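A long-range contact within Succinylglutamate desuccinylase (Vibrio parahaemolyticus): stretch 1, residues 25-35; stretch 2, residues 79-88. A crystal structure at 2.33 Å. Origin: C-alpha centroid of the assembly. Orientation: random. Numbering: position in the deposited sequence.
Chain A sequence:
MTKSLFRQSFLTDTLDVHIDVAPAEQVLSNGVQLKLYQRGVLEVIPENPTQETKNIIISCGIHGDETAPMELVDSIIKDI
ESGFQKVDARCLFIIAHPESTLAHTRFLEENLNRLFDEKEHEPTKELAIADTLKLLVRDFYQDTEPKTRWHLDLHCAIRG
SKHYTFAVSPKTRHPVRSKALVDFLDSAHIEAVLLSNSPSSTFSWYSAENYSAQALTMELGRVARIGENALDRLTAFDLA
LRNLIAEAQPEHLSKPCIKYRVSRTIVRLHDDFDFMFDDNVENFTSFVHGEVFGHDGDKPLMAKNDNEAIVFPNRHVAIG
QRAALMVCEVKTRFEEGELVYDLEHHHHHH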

# COMPACT_ATOMS: atom_id res chain seq x y z
N GLU A 25 -9.04 -18.89 17.61
CA GLU A 25 -10.00 -17.79 17.61
C GLU A 25 -10.20 -17.31 19.03
O GLU A 25 -9.77 -17.96 19.98
CB GLU A 25 -11.34 -18.24 17.02
CG GLU A 25 -12.15 -19.17 17.91
CD GLU A 25 -13.64 -19.07 17.65
OE1 GLU A 25 -14.21 -17.97 17.84
OE2 GLU A 25 -14.25 -20.09 17.26
N GLN A 26 -10.86 -16.17 19.18
CA GLN A 26 -11.11 -15.59 20.49
C GLN A 26 -12.18 -14.51 20.46
O GLN A 26 -12.19 -13.66 19.56
CB GLN A 26 -9.82 -14.98 21.04
CG GLN A 26 -9.99 -14.24 22.35
CD GLN A 26 -8.72 -13.55 22.77
OE1 GLN A 26 -7.66 -14.18 22.86
NE2 GLN A 26 -8.80 -12.25 23.03
N VAL A 27 -13.08 -14.54 21.43
CA VAL A 27 -14.14 -13.56 21.51
C VAL A 27 -13.86 -12.63 22.68
O VAL A 27 -13.70 -13.08 23.82
CB VAL A 27 -15.52 -14.23 21.72
CG1 VAL A 27 -16.60 -13.17 21.82
CG2 VAL A 27 -15.81 -15.18 20.56
N LEU A 28 -13.78 -11.34 22.40
CA LEU A 28 -13.50 -10.35 23.44
C LEU A 28 -14.74 -9.99 24.24
O LEU A 28 -15.87 -10.26 23.83
CB LEU A 28 -12.91 -9.08 22.82
CG LEU A 28 -11.57 -9.23 22.10
CD1 LEU A 28 -11.21 -7.91 21.45
CD2 LEU A 28 -10.49 -9.67 23.07
N SER A 29 -14.51 -9.37 25.39
CA SER A 29 -15.58 -8.96 26.28
C SER A 29 -16.60 -8.06 25.60
O SER A 29 -17.79 -8.13 25.90
CB SER A 29 -15.00 -8.24 27.51
OG SER A 29 -16.04 -7.74 28.33
N ASN A 30 -16.14 -7.20 24.69
CA ASN A 30 -17.04 -6.29 23.99
C ASN A 30 -17.70 -6.91 22.76
O ASN A 30 -18.38 -6.23 22.00
CB ASN A 30 -16.30 -5.03 23.57
CG ASN A 30 -15.14 -5.31 22.64
OD1 ASN A 30 -15.02 -6.41 22.10
ND2 ASN A 30 -14.29 -4.31 22.44
N GLY A 31 -17.49 -8.21 22.56
CA GLY A 31 -18.09 -8.87 21.41
C GLY A 31 -17.21 -8.98 20.19
O GLY A 31 -17.52 -9.75 19.28
N VAL A 32 -16.12 -8.22 20.13
CA VAL A 32 -15.22 -8.28 18.98
C VAL A 32 -14.60 -9.67 18.85
O VAL A 32 -14.19 -10.28 19.84
CB VAL A 32 -14.07 -7.25 19.08
CG1 VAL A 32 -13.07 -7.48 17.94
CG2 VAL A 32 -14.63 -5.84 19.01
N GLN A 33 -14.53 -10.17 17.62
CA GLN A 33 -13.97 -11.49 17.38
C GLN A 33 -12.62 -11.44 16.65
O GLN A 33 -12.47 -10.74 15.65
CB GLN A 33 -14.97 -12.31 16.57
CG GLN A 33 -14.58 -13.76 16.38
CD GLN A 33 -15.65 -14.55 15.65
OE1 GLN A 33 -15.50 -15.74 15.41
NE2 GLN A 33 -16.74 -13.87 15.29
N LEU A 34 -11.65 -12.19 17.17
CA LEU A 34 -10.31 -12.26 16.60
C LEU A 34 -10.02 -13.69 16.12
O LEU A 34 -10.22 -14.65 16.86
CB LEU A 34 -9.27 -11.88 17.65
CG LEU A 34 -9.33 -10.47 18.25
CD1 LEU A 34 -8.35 -10.36 19.39
CD2 LEU A 34 -8.99 -9.45 17.18
N LYS A 35 -9.56 -13.82 14.88
CA LYS A 35 -9.25 -15.14 14.33
C LYS A 35 -7.87 -15.16 13.69
O LYS A 35 -7.62 -14.44 12.72
CB LYS A 35 -10.31 -15.55 13.30
CG LYS A 35 -11.74 -15.53 13.83
CD LYS A 35 -12.72 -16.13 12.83
CE LYS A 35 -12.80 -15.31 11.54
NZ LYS A 35 -13.76 -15.89 10.55
N ASP A 79 -4.46 -2.60 20.94
CA ASP A 79 -5.55 -1.77 21.47
C ASP A 79 -6.91 -2.41 21.26
O ASP A 79 -7.81 -2.26 22.08
CB ASP A 79 -5.51 -0.37 20.85
CG ASP A 79 -4.32 0.45 21.32
OD1 ASP A 79 -3.69 0.06 22.34
OD2 ASP A 79 -4.00 1.49 20.70
N ILE A 80 -7.07 -3.14 20.16
CA ILE A 80 -8.34 -3.81 19.89
C ILE A 80 -8.52 -4.94 20.91
O ILE A 80 -9.63 -5.17 21.39
CB ILE A 80 -8.36 -4.43 18.47
CG1 ILE A 80 -8.39 -3.32 17.41
CG2 ILE A 80 -9.56 -5.36 18.32
CD1 ILE A 80 -8.30 -3.83 16.00
N GLU A 81 -7.44 -5.63 21.23
CA GLU A 81 -7.50 -6.74 22.17
C GLU A 81 -7.76 -6.29 23.60
O GLU A 81 -8.29 -7.04 24.40
CB GLU A 81 -6.20 -7.55 22.12
CG GLU A 81 -6.43 -9.05 22.07
CD GLU A 81 -5.14 -9.85 22.10
OE1 GLU A 81 -5.18 -11.05 21.74
OE2 GLU A 81 -4.09 -9.29 22.49
N SER A 82 -7.38 -5.05 23.91
CA SER A 82 -7.60 -4.51 25.25
C SER A 82 -8.90 -3.72 25.33
O SER A 82 -9.23 -3.16 26.37
CB SER A 82 -6.43 -3.60 25.66
OG SER A 82 -6.37 -2.45 24.84
N GLY A 83 -9.63 -3.66 24.21
CA GLY A 83 -10.89 -2.94 24.19
C GLY A 83 -10.73 -1.44 24.01
O GLY A 83 -11.71 -0.72 23.83
N PHE A 84 -9.50 -0.97 24.05
CA PHE A 84 -9.22 0.46 23.89
C PHE A 84 -9.61 0.97 22.50
O PHE A 84 -10.05 2.11 22.35
CB PHE A 84 -7.74 0.73 24.16
CG PHE A 84 -7.34 2.16 23.96
CD1 PHE A 84 -6.86 2.59 22.72
CD2 PHE A 84 -7.46 3.09 24.99
CE1 PHE A 84 -6.49 3.94 22.52
CE2 PHE A 84 -7.11 4.43 24.81
CZ PHE A 84 -6.62 4.86 23.57
N GLN A 85 -9.43 0.13 21.49
CA GLN A 85 -9.78 0.50 20.13
C GLN A 85 -11.16 -0.07 19.80
O GLN A 85 -11.39 -1.27 19.91
CB GLN A 85 -8.75 -0.05 19.14
CG GLN A 85 -9.11 0.16 17.67
CD GLN A 85 -9.33 1.62 17.31
OE1 GLN A 85 -8.46 2.46 17.52
NE2 GLN A 85 -10.50 1.92 16.75
N LYS A 86 -12.07 0.81 19.42
CA LYS A 86 -13.42 0.39 19.07
C LYS A 86 -13.39 -0.23 17.68
O LYS A 86 -12.82 0.35 16.74
CB LYS A 86 -14.35 1.61 19.11
CG LYS A 86 -15.78 1.33 18.68
CD LYS A 86 -16.57 2.63 18.58
CE LYS A 86 -17.85 2.46 17.77
NZ LYS A 86 -18.83 1.58 18.45
N VAL A 87 -13.99 -1.41 17.53
CA VAL A 87 -14.00 -2.08 16.24
C VAL A 87 -15.40 -2.07 15.64
O VAL A 87 -16.35 -2.55 16.25
CB VAL A 87 -13.51 -3.52 16.37
CG1 VAL A 87 -13.53 -4.19 15.01
CG2 VAL A 87 -12.11 -3.53 16.93
N ASP A 88 -15.51 -1.51 14.44
CA ASP A 88 -16.79 -1.42 13.77
C ASP A 88 -16.75 -2.02 12.37
O ASP A 88 -17.78 -2.32 11.77
CB ASP A 88 -17.22 0.04 13.69
CG ASP A 88 -18.71 0.19 13.52
OD1 ASP A 88 -19.44 0.07 14.53
OD2 ASP A 88 -19.15 0.42 12.37
O HOH W 1 -12.12 -3.79 20.73

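No hydrogen bond passes directly between these two stretches; their polar link is a single water. Water 1 accepts from Asn-30 ND2 (2.8 Å) and donates to two backbone carbonyls of the second stretch, Ile-80 O at 2.9 Å and Gln-85 O at 2.7 Å, so one molecule ties the hairpin to both the helix end and the loop beyond it.

Stretch 1 is a hairpin. Gln-26 and Leu-34 pair through Gln-26 N to Leu-34 O (2.8 Å) and Leu-34 N to Gln-26 O (2.9 Å), and a type I turn from Leu-28 to Gly-31 joins the strands. Gly-31 suits the turn because, at its positive phi, a CB would jam against the preceding carbonyl oxygen. Asn-30 uses both ends of its amide: while ND2 holds the water, OD1 accepts from Val-32 N at 2.9 Å, bracing the turn.

In stretch 2 the helix ends at Glu-81, and Gly-83 is the first residue after it to leave helical phi/psi; its positive phi favours glycine. Asn-30 ND2 lies 4.1 Å from Gly-83 CA, a loose contact beside the water bridge.

The rest of the contact is largely apolar. Ile-80 CG2 is the common meeting point, lying 4.4 Å from Leu-28 CD1, 4.1 Å from Val-32 CG1 and 4.3 Å from Leu-34 CD2. The branched side chain of Val-32 also reaches the loop, where its CG2 lies 3.7 Å from Val-87 CB. Two compact valines thus meet in a buried setting.

Glu-81 fits here through its aliphatic portion: CG packs 3.5 Å from Leu-34 CD1 and 4.2 Å from Leu-28 CD2. Its carboxylate extends beyond this greasy patch, with OE1 4.0 Å from Gln-26 NE2, too far for a hydrogen bond; OE1 is satisfied elsewhere in the structure.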